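Local atomic coordinates of probable AP endonuclease (African swine fever virus, PDB entry 6KI3), a protein that probably cleaves DNA on the 5' side of apurinic or apyrimidinic sites during DNA repair, using three zinc ions, and also acts as a proofreading 3'-5' exonuclease. Residues H223-A228 with I274-L279. Numbering follows the deposited sequence.
Sequences HLNDAA and ILERNL. With ZN (zinc ion), chain J; nucleotides of chain C.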
loop_
_atom_site.group_PDB
_atom_site.type_symbol
_atom_site.label_atom_id
_atom_site.label_comp_id
_atom_site.label_asym_id
_atom_site.label_seq_id
_atom_site.Cartn_x
_atom_site.Cartn_y
_atom_site.Cartn_z
ATOM N N HIS A 223 -1.273 3.808 1.852
ATOM C CA HIS A 223 0.055 4.201 1.393
ATOM C C HIS A 223 0.208 5.688 1.690
ATOM O O HIS A 223 -0.405 6.525 1.019
ATOM C CB HIS A 223 0.236 3.917 -0.097
ATOM C CG HIS A 223 0.347 2.463 -0.431
ATOM N ND1 HIS A 223 0.231 1.985 -1.719
ATOM C CD2 HIS A 223 0.572 1.381 0.352
ATOM C CE1 HIS A 223 0.376 0.672 -1.714
ATOM N NE2 HIS A 223 0.582 0.281 -0.470
ATOM N N LEU A 224 1.011 6.015 2.702
ATOM C CA LEU A 224 1.201 7.403 3.130
ATOM C C LEU A 224 2.310 8.018 2.286
ATOM O O LEU A 224 3.492 7.945 2.624
ATOM C CB LEU A 224 1.523 7.473 4.618
ATOM C CG LEU A 224 0.451 6.947 5.572
ATOM C CD1 LEU A 224 0.798 7.293 7.014
ATOM C CD2 LEU A 224 -0.919 7.494 5.199
ATOM N N ASN A 225 1.921 8.642 1.177
ATOM C CA ASN A 225 2.868 9.228 0.238
ATOM C C ASN A 225 2.477 10.665 -0.061
ATOM O O ASN A 225 1.327 10.938 -0.423
ATOM C CB ASN A 225 2.925 8.431 -1.071
ATOM C CG ASN A 225 3.296 6.979 -0.858
ATOM O OD1 ASN A 225 4.092 6.650 0.021
ATOM N ND2 ASN A 225 2.720 6.099 -1.669
ATOM N N ASP A 226 3.429 11.578 0.096
ATOM C CA ASP A 226 3.287 12.903 -0.479
ATOM C C ASP A 226 3.562 12.826 -1.979
ATOM O O ASP A 226 4.132 11.852 -2.478
ATOM C CB ASP A 226 4.236 13.892 0.200
ATOM C CG ASP A 226 3.724 15.320 0.157
ATOM O OD1 ASP A 226 3.151 15.718 -0.877
ATOM O OD2 ASP A 226 3.896 16.044 1.161
ATOM N N ALA A 227 3.142 13.857 -2.703
ATOM C CA ALA A 227 3.239 13.865 -4.156
ATOM C C ALA A 227 4.064 15.055 -4.616
ATOM O O ALA A 227 3.822 16.189 -4.188
ATOM C CB ALA A 227 1.852 13.900 -4.802
ATOM N N ALA A 228 5.034 14.793 -5.487
ATOM C CA ALA A 228 5.823 15.847 -6.121
ATOM C C ALA A 228 5.212 16.255 -7.457
ATOM O O ALA A 228 5.899 16.402 -8.467
ATOM C CB ALA A 228 7.266 15.388 -6.292
ATOM N N ILE A 274 1.764 2.198 5.014
ATOM C CA ILE A 274 3.045 1.915 4.378
ATOM C C ILE A 274 3.536 3.178 3.685
ATOM O O ILE A 274 2.813 3.772 2.879
ATOM C CB ILE A 274 2.933 0.757 3.370
ATOM C CG1 ILE A 274 2.344 -0.488 4.038
ATOM C CG2 ILE A 274 4.292 0.451 2.761
ATOM C CD1 ILE A 274 3.256 -1.127 5.059
ATOM N N LEU A 275 4.764 3.584 4.001
ATOM C CA LEU A 275 5.433 4.665 3.287
ATOM C C LEU A 275 6.239 4.072 2.139
ATOM O O LEU A 275 7.001 3.121 2.335
ATOM C CB LEU A 275 6.350 5.462 4.218
ATOM C CG LEU A 275 5.738 6.397 5.267
ATOM C CD1 LEU A 275 5.115 5.632 6.429
ATOM C CD2 LEU A 275 6.786 7.378 5.774
ATOM N N GLU A 276 6.070 4.627 0.945
ATOM C CA GLU A 276 6.719 4.112 -0.258
ATOM C C GLU A 276 7.725 5.148 -0.753
ATOM O O GLU A 276 7.403 6.008 -1.574
ATOM C CB GLU A 276 5.681 3.776 -1.326
ATOM C CG GLU A 276 4.541 2.910 -0.816
ATOM C CD GLU A 276 3.528 2.587 -1.896
ATOM O OE1 GLU A 276 3.594 1.477 -2.467
ATOM O OE2 GLU A 276 2.669 3.449 -2.178
ATOM N N ARG A 277 8.951 5.014 -0.312
ATOM C CA ARG A 277 9.987 5.913 -0.715
ATOM C C ARG A 277 11.049 5.246 -1.507
ATOM O O ARG A 277 11.526 4.245 -1.133
ATOM C CB ARG A 277 10.681 6.527 0.469
ATOM C CG ARG A 277 9.879 7.462 1.294
ATOM C CD ARG A 277 9.334 8.664 0.594
ATOM N NE ARG A 277 8.238 9.030 1.427
ATOM C CZ ARG A 277 7.019 8.583 1.278
ATOM N NH1 ARG A 277 6.692 7.849 0.266
ATOM N NH2 ARG A 277 6.119 8.924 2.124
ATOM N N ASN A 278 11.407 5.847 -2.598
ATOM C CA ASN A 278 12.457 5.376 -3.403
ATOM C C ASN A 278 13.513 6.459 -3.428
ATOM O O ASN A 278 13.217 7.578 -3.727
ATOM C CB ASN A 278 11.971 5.256 -4.829
ATOM C CG ASN A 278 11.228 3.985 -5.117
ATOM O OD1 ASN A 278 11.003 3.158 -4.251
ATOM N ND2 ASN A 278 10.840 3.825 -6.372
ATOM N N LEU A 279 14.739 6.119 -3.071
ATOM C CA LEU A 279 15.891 6.990 -3.222
ATOM C C LEU A 279 17.025 6.175 -3.832
ATOM O O LEU A 279 16.991 4.940 -3.849
ATOM C CB LEU A 279 16.296 7.625 -1.876
ATOM C CG LEU A 279 15.362 8.760 -1.418
ATOM C CD1 LEU A 279 15.929 9.583 -0.268
ATOM C CD2 LEU A 279 15.036 9.691 -2.578
HETATM ZN ZN ZN J . 1.151 2.738 -3.731
ATOM O "O5'" 3DR C 1 4.299 2.662 -5.817
ATOM P P 3DR C 1 2.872 2.921 -6.512
ATOM O OP1 3DR C 1 2.390 1.537 -6.873
ATOM O OP2 3DR C 1 2.077 3.602 -5.428
ATOM O OP3 3DR C 1 3.189 3.787 -7.707
ATOM C "C2'" 3DR C 1 7.577 0.051 -4.439
ATOM C "C5'" 3DR C 1 5.210 1.695 -6.333
ATOM C "C4'" 3DR C 1 6.549 1.880 -5.630
ATOM O "O4'" 3DR C 1 6.321 2.053 -4.231
ATOM C "C1'" 3DR C 1 7.086 1.117 -3.469
ATOM C "C3'" 3DR C 1 7.462 0.681 -5.811
ATOM O "O3'" 3DR C 1 8.755 1.137 -6.214
ATOM P P DC C 2 9.197 1.081 -7.757
ATOM O OP1 DC C 2 10.290 2.062 -7.934
ATOM O OP2 DC C 2 7.975 1.173 -8.588
ATOM O "O5'" DC C 2 9.790 -0.390 -7.938
ATOM C "C5'" DC C 2 11.006 -0.749 -7.300
ATOM C "C4'" DC C 2 11.228 -2.245 -7.385
ATOM O "O4'" DC C 2 11.410 -2.632 -8.772
ATOM C "C3'" DC C 2 12.451 -2.764 -6.643
ATOM O "O3'" DC C 2 12.180 -4.069 -6.152
ATOM C "C2'" DC C 2 13.521 -2.775 -7.734
ATOM C "C1'" DC C 2 12.710 -3.155 -8.968
ATOM N N1 DC C 2 13.250 -2.588 -10.236
ATOM C C2 DC C 2 13.190 -3.342 -11.414
ATOM O O2 DC C 2 12.693 -4.475 -11.381
ATOM N N3 DC C 2 13.680 -2.808 -12.560
ATOM C C4 DC C 2 14.207 -1.583 -12.554
ATOM N N4 DC C 2 14.677 -1.099 -13.709
ATOM C C5 DC C 2 14.274 -0.798 -11.365
ATOM C C6 DC C 2 13.788 -1.335 -10.241
#
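His223 and Glu276 meet at a zinc ion, each giving one atom: His223 ND1 and Glu276 OE2 both lie 2.3 Å from the metal. The two ligand atoms do not bond to each other. Glu276 CD sits 3.3 Å above one face of the His223 ring, displaced toward its rim, and the ring and carboxylate planes are 43° apart. Phosphate oxygen OP2 of the abasic-site analogue 3DR1 of chain C, 2.1 Å from the zinc, joins Glu147 and Asp184 in completing the site. Gln48 accepts a hydrogen bond from His223 NE2 and donates one to Glu276 OE1, which probably helps hold the ring and the second carboxylate oxygen in place.

The backbone evidence is that of two parallel strands of a TIM barrel: His223 pairs with Ile274, and Leu224 N donates to Ile274 O. Strands 220-227 and 272-275 thus run side by side, with the metal ligands toward the C-terminal mouth of the barrel, where TIM barrels carry their active sites, and Glu276 just past the end of strand 272-275.

Side-chain hydrogen bonds continue the pairing where strand 272-275 stops. With CG turned beside its own backbone N (chi1 -58°), Asn225 makes three bonds to segment 274-279. Its OD1 takes Glu276 N in the amide plane at 3.0 Å and Arg277 NH1 from above that plane in a nearly straight bond (172°). Its ND2 reaches the anti side of Glu276 OE2 at 2.7 Å, with amide and carboxylate almost coplanar, and also donates to Asp184 OD1, consistent with a second-shell residue that helps orient both zinc-bound carboxylates. Arg277, bent at chi2, brings its guanidinium back edge-on: NH2 reaches a lone pair of Leu224 O at 2.8 Å while also forming a salt bridge with Glu292 of helix 282-300.

Apolar contact is slight, Leu224 CB approaching Leu275 CG to 4.4 Å.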